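Local coordinates for protein probable chitinase (Chromobacterium violaceum, PDB 5JH8) that probably binds chitin and hydrolyses it, with the TIM-barrel fold of family 18 chitinases, at residues M176-A181 / P217-D222; P187-G192 / T254-F259. All blocks are in the same frame, centred on the assembly; numbering follows the deposited sequence. Where two conformers were deposited one is given.

Contact 1: M176-A181 / P217-D222; sequences MSYDEA and PAYGYD. With 6KY ((2S)-2-(dimethylamino)-4-(methylselanyl)butanoic acid), chain E; HIS (histidine), chain F.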
# COMPACT_ATOMS: atom_id res chain seq x y z
N MSE A 176 -4.42 -2.28 -1.84
CA MSE A 176 -3.30 -2.90 -1.15
C MSE A 176 -3.28 -4.39 -1.48
O MSE A 176 -3.58 -5.26 -0.62
CB MSE A 176 -3.42 -2.67 0.35
CG MSE A 176 -3.34 -1.20 0.69
SE MSE A 176 -3.76 -0.81 2.55
CE MSE A 176 -2.72 -2.21 3.38
N SER A 177 -2.97 -4.69 -2.74
CA SER A 177 -2.95 -6.07 -3.24
C SER A 177 -1.67 -6.78 -2.84
O SER A 177 -0.89 -7.27 -3.67
CB SER A 177 -3.19 -6.11 -4.74
OG SER A 177 -2.33 -5.26 -5.47
N TYR A 178 -1.50 -6.86 -1.52
CA TYR A 178 -0.43 -7.59 -0.86
C TYR A 178 -0.96 -7.99 0.51
O TYR A 178 -2.05 -7.59 0.92
CB TYR A 178 0.91 -6.80 -0.84
CG TYR A 178 0.78 -5.30 -0.63
CD1 TYR A 178 0.44 -4.77 0.59
CD2 TYR A 178 1.03 -4.42 -1.69
CE1 TYR A 178 0.34 -3.39 0.77
CE2 TYR A 178 0.94 -3.07 -1.51
CZ TYR A 178 0.60 -2.55 -0.28
OH TYR A 178 0.54 -1.19 -0.18
N ASP A 179 -0.20 -8.82 1.21
CA ASP A 179 -0.66 -9.41 2.47
C ASP A 179 -1.86 -10.35 2.27
O ASP A 179 -2.69 -10.52 3.16
CB ASP A 179 -0.89 -8.36 3.55
CG ASP A 179 0.39 -7.67 3.94
OD1 ASP A 179 1.49 -8.24 3.73
OD2 ASP A 179 0.29 -6.54 4.43
N GLU A 180 -1.92 -11.00 1.10
CA GLU A 180 -2.87 -12.08 0.91
C GLU A 180 -2.68 -13.16 1.96
O GLU A 180 -3.64 -13.78 2.43
CB GLU A 180 -2.67 -12.65 -0.49
CG GLU A 180 -3.63 -13.73 -0.88
CD GLU A 180 -3.27 -14.42 -2.17
OE1 GLU A 180 -2.32 -14.00 -2.87
OE2 GLU A 180 -3.96 -15.43 -2.49
N ALA A 181 -1.42 -13.41 2.31
CA ALA A 181 -1.01 -14.22 3.44
C ALA A 181 -0.06 -13.35 4.25
O ALA A 181 0.62 -12.51 3.69
CB ALA A 181 -0.27 -15.48 2.99
N PRO A 217 4.35 -5.66 -3.57
CA PRO A 217 5.24 -5.64 -2.42
C PRO A 217 6.70 -5.80 -2.83
O PRO A 217 7.03 -6.60 -3.70
CB PRO A 217 4.77 -6.85 -1.62
CG PRO A 217 4.38 -7.86 -2.71
CD PRO A 217 3.76 -7.00 -3.80
N ALA A 218 7.56 -5.07 -2.14
CA ALA A 218 9.01 -5.27 -2.20
C ALA A 218 9.48 -6.17 -1.07
O ALA A 218 10.55 -5.96 -0.48
CB ALA A 218 9.74 -3.93 -2.20
N TYR A 219 8.67 -7.17 -0.76
CA TYR A 219 8.94 -8.08 0.35
C TYR A 219 8.11 -9.34 0.12
O TYR A 219 7.19 -9.37 -0.72
CB TYR A 219 8.59 -7.46 1.73
CG TYR A 219 7.10 -7.20 1.89
CD1 TYR A 219 6.50 -6.02 1.47
CD2 TYR A 219 6.29 -8.17 2.44
CE1 TYR A 219 5.15 -5.83 1.55
CE2 TYR A 219 4.92 -8.00 2.52
CZ TYR A 219 4.35 -6.83 2.07
OH TYR A 219 3.00 -6.61 2.12
N GLY A 220 8.44 -10.35 0.91
CA GLY A 220 7.62 -11.52 1.12
C GLY A 220 7.67 -11.89 2.58
O GLY A 220 8.10 -11.08 3.41
N TYR A 221 7.23 -13.10 2.92
CA TYR A 221 7.30 -13.57 4.29
C TYR A 221 8.00 -14.92 4.36
O TYR A 221 7.94 -15.75 3.44
CB TYR A 221 5.91 -13.68 4.93
CG TYR A 221 5.22 -12.35 5.11
CD1 TYR A 221 5.74 -11.39 5.96
CD2 TYR A 221 4.05 -12.07 4.44
CE1 TYR A 221 5.13 -10.16 6.11
CE2 TYR A 221 3.42 -10.83 4.60
CZ TYR A 221 3.98 -9.88 5.44
OH TYR A 221 3.40 -8.66 5.62
N ASP A 222 8.69 -15.09 5.48
CA ASP A 222 9.40 -16.31 5.84
C ASP A 222 8.72 -16.89 7.08
O ASP A 222 8.83 -16.32 8.17
CB ASP A 222 10.86 -15.96 6.11
CG ASP A 222 11.70 -17.15 6.54
OD1 ASP A 222 11.14 -18.18 6.92
OD2 ASP A 222 12.94 -17.00 6.52
N 6KY E . 2.20 -5.00 5.07
CA 6KY E . 1.53 -4.45 6.29
C 6KY E . 2.00 -3.03 6.54
O 6KY E . 3.16 -2.82 6.86
CB 6KY E . 1.75 -5.32 7.55
CG 6KY E . 1.13 -6.72 7.39
SE 6KY E . 1.25 -7.83 9.00
CE 6KY E . 3.15 -8.27 8.83
CN1 6KY E . 3.62 -5.33 5.24
CN2 6KY E . 2.07 -4.10 3.90
N HIS F . 1.11 -2.06 6.34
CA HIS F . 1.45 -0.66 6.53
C HIS F . 1.68 -0.38 8.01
O HIS F . 1.20 -1.10 8.89
CB HIS F . 0.34 0.24 5.97
CG HIS F . 0.25 0.24 4.48
ND1 HIS F . -0.41 1.22 3.77
CD2 HIS F . 0.72 -0.64 3.56
CE1 HIS F . -0.33 0.96 2.48
NE2 HIS F . 0.34 -0.17 2.32
OXT HIS F . 2.38 0.58 8.34
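D179 OD1 accepts two tyrosine hydroxyls of the facing strand, a compact example of two donors sharing one carboxylate oxygen. Y219 OH donates to D179 OD1 at 2.7 Å, from well above the carboxylate plane (52° out of it). Y221 OH donates to the same D179 OD1, also at 2.7 Å, and arrives from the opposite face. Both tyrosine side chains cross the aspartate at roughly a right angle, with OD1 near the plane of each ring. The other oxygen, D179 OD2, accepts a short hydrogen bond of 2.5 Å from the amine N of the bound 6KY, whose N-methyl groups lie against the Y178 and Y219 rings.

Y178 forms the second polar element. Its CG is lodged between the backbone N and the carbonyl carbon (chi1 37°). At the far end of the ring, Y178 OH shares a hydrogen bond of 2.7 Å with NE2 of the bound histidine. That hydroxyl also pairs with Q174.

Packing completes the wall: Y178 CB rests on P217 CB at 3.9 Å, P217 CB in turn lies over the Y219 ring toward its rim, and A181 O approaches Y221 CE2 at 3.4 Å. A181 O is buried here without a hydrogen-bonding partner.

The sequence MSYD after a barrel strand fits the M-x-Y-D motif of family 18. By gripping OD1 from both faces, the tyrosine pair would fix the carboxylate's rotation and present OD2 to the bound amine, while Y178 serves the neighbouring histidine pocket.

Contact 2: P187-G192 / T254-F259; sequences PGPVAG and THSLTF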
# COMPACT_ATOMS: atom_id res chain seq x y z
N PRO A 187 1.25 -20.16 5.52
CA PRO A 187 2.05 -19.71 4.37
C PRO A 187 1.26 -19.73 3.08
O PRO A 187 0.47 -20.64 2.82
CB PRO A 187 3.22 -20.71 4.33
CG PRO A 187 3.30 -21.27 5.73
CD PRO A 187 1.90 -21.28 6.23
N GLY A 188 1.54 -18.76 2.23
CA GLY A 188 1.05 -18.75 0.87
C GLY A 188 1.49 -17.49 0.18
O GLY A 188 2.10 -16.62 0.80
N PRO A 189 1.15 -17.36 -1.10
CA PRO A 189 1.49 -16.15 -1.83
C PRO A 189 1.05 -14.90 -1.07
O PRO A 189 -0.06 -14.81 -0.55
CB PRO A 189 0.72 -16.30 -3.14
CG PRO A 189 0.60 -17.78 -3.34
CD PRO A 189 0.47 -18.36 -1.95
N VAL A 190 1.94 -13.91 -1.07
CA VAL A 190 1.68 -12.63 -0.43
C VAL A 190 0.92 -11.68 -1.34
O VAL A 190 0.17 -10.82 -0.86
CB VAL A 190 3.02 -12.03 0.05
CG1 VAL A 190 2.82 -10.66 0.65
CG2 VAL A 190 3.67 -12.98 1.04
N ALA A 191 1.09 -11.82 -2.64
CA ALA A 191 0.47 -10.97 -3.63
C ALA A 191 0.21 -11.80 -4.88
O ALA A 191 0.63 -11.47 -5.99
CB ALA A 191 1.36 -9.75 -3.93
N GLY A 192 -0.50 -12.91 -4.71
CA GLY A 192 -0.71 -13.83 -5.82
C GLY A 192 -1.47 -13.17 -6.95
O GLY A 192 -2.43 -12.43 -6.73
N THR A 254 0.14 -18.39 -9.64
CA THR A 254 0.02 -17.20 -8.81
C THR A 254 1.14 -16.20 -9.06
O THR A 254 1.23 -15.20 -8.34
CB THR A 254 0.02 -17.57 -7.31
OG1 THR A 254 1.32 -18.05 -6.93
CG2 THR A 254 -1.04 -18.61 -6.99
N HIS A 255 2.01 -16.46 -10.02
CA HIS A 255 3.18 -15.62 -10.27
C HIS A 255 3.87 -15.24 -8.96
O HIS A 255 4.04 -14.07 -8.63
CB HIS A 255 2.87 -14.41 -11.14
CG HIS A 255 2.64 -14.77 -12.56
ND1 HIS A 255 3.68 -15.09 -13.40
CD2 HIS A 255 1.51 -14.94 -13.27
CE1 HIS A 255 3.19 -15.41 -14.59
NE2 HIS A 255 1.88 -15.33 -14.53
N SER A 256 4.27 -16.26 -8.22
CA SER A 256 4.91 -16.07 -6.93
C SER A 256 6.05 -17.07 -6.79
O SER A 256 5.98 -18.17 -7.34
CB SER A 256 3.89 -16.22 -5.80
OG SER A 256 2.82 -15.30 -5.95
N LEU A 257 7.07 -16.69 -6.03
CA LEU A 257 8.24 -17.51 -5.81
C LEU A 257 8.18 -18.12 -4.42
O LEU A 257 7.88 -17.42 -3.44
CB LEU A 257 9.50 -16.66 -5.96
CG LEU A 257 10.80 -17.44 -5.99
CD1 LEU A 257 10.97 -18.12 -7.34
CD2 LEU A 257 11.97 -16.51 -5.69
N THR A 258 8.47 -19.42 -4.31
CA THR A 258 8.48 -20.07 -3.01
C THR A 258 9.72 -20.93 -2.85
O THR A 258 10.27 -21.46 -3.82
CB THR A 258 7.19 -20.87 -2.77
OG1 THR A 258 7.15 -21.35 -1.42
CG2 THR A 258 7.06 -22.04 -3.70
N PHE A 259 10.17 -21.09 -1.61
CA PHE A 259 11.22 -22.04 -1.30
C PHE A 259 11.11 -22.43 0.16
O PHE A 259 10.44 -21.76 0.95
CB PHE A 259 12.63 -21.54 -1.65
CG PHE A 259 13.04 -20.25 -0.99
CD1 PHE A 259 12.73 -19.03 -1.58
CD2 PHE A 259 13.81 -20.25 0.17
CE1 PHE A 259 13.13 -17.86 -1.01
CE2 PHE A 259 14.22 -19.05 0.74
CZ PHE A 259 13.88 -17.87 0.13
O HOH W 1 3.03 -13.08 -4.39
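P189 and G192, in the loop that leads into helix 193-206, pack on T254 and S256 at a G1 beta bulge, where H255 and S256 both face D251. The proline supplies the apolar part. Its CB lies 3.6 Å from S256 OG, and its CG reaches T254 OG1 at 3.7 Å, so the ring edge carrying CB and CG spans both polar side chains. P189 and T254 cross at about a right angle. T254 OG1 sits between its backbone N and carbonyl carbon (chi1 69°), and its hydrogen-bonding partner is D251 of the same hairpin.

A bent chain of hydrogen bonds runs beside this packing. A191 N donates to a water at 2.9 Å, and the water donates onward to S256 OG at 2.7 Å. S256 OG in turn donates to T254 O over 2.9 Å, meeting the carbonyl from above its plane. S256 OG thus both accepts and donates, and each hydrogen bond points from the loop toward the bulge.

The bulge belongs to the antiparallel pair 249-251 and 256-262, consistent with the alpha+beta insertion that many family 18 enzymes carry after the seventh barrel strand. H255 has the left-handed backbone conformation expected at the first bulge position (phi 43°). G192 is the N-cap residue of helix 193-206, and its CA makes a CA-H...O contact of 3.5 Å with T254 O, the same carbonyl that S256 OG engages. K282 NZ hydrogen-bonds A191 O and H255 O and so links loop and hairpin, while W272 of strand 268-273 packs against P189 and S256.

How the contacts relate
Followed from the N terminus, the chain leaves barrel strand 172-176, enters 176-181, and continues through 187-192 into helix 193-206 before returning along strand 212-222. There contact 1 closes a loop of 35 intervening residues. Contact 2 closes later, at 254-259, after 61 intervening residues, so the two loops cross. Contact 1 ties the C-terminal end of one barrel strand to the next, and contact 2 ties the same connecting loop to the hairpin beyond. E180 joins them: its N probably hydrogen-bonds V190 O (2.9 Å), and its OE1 probably accepts from G192 N (2.8 Å). The ligand-lining turn and the helix start are thereby held together.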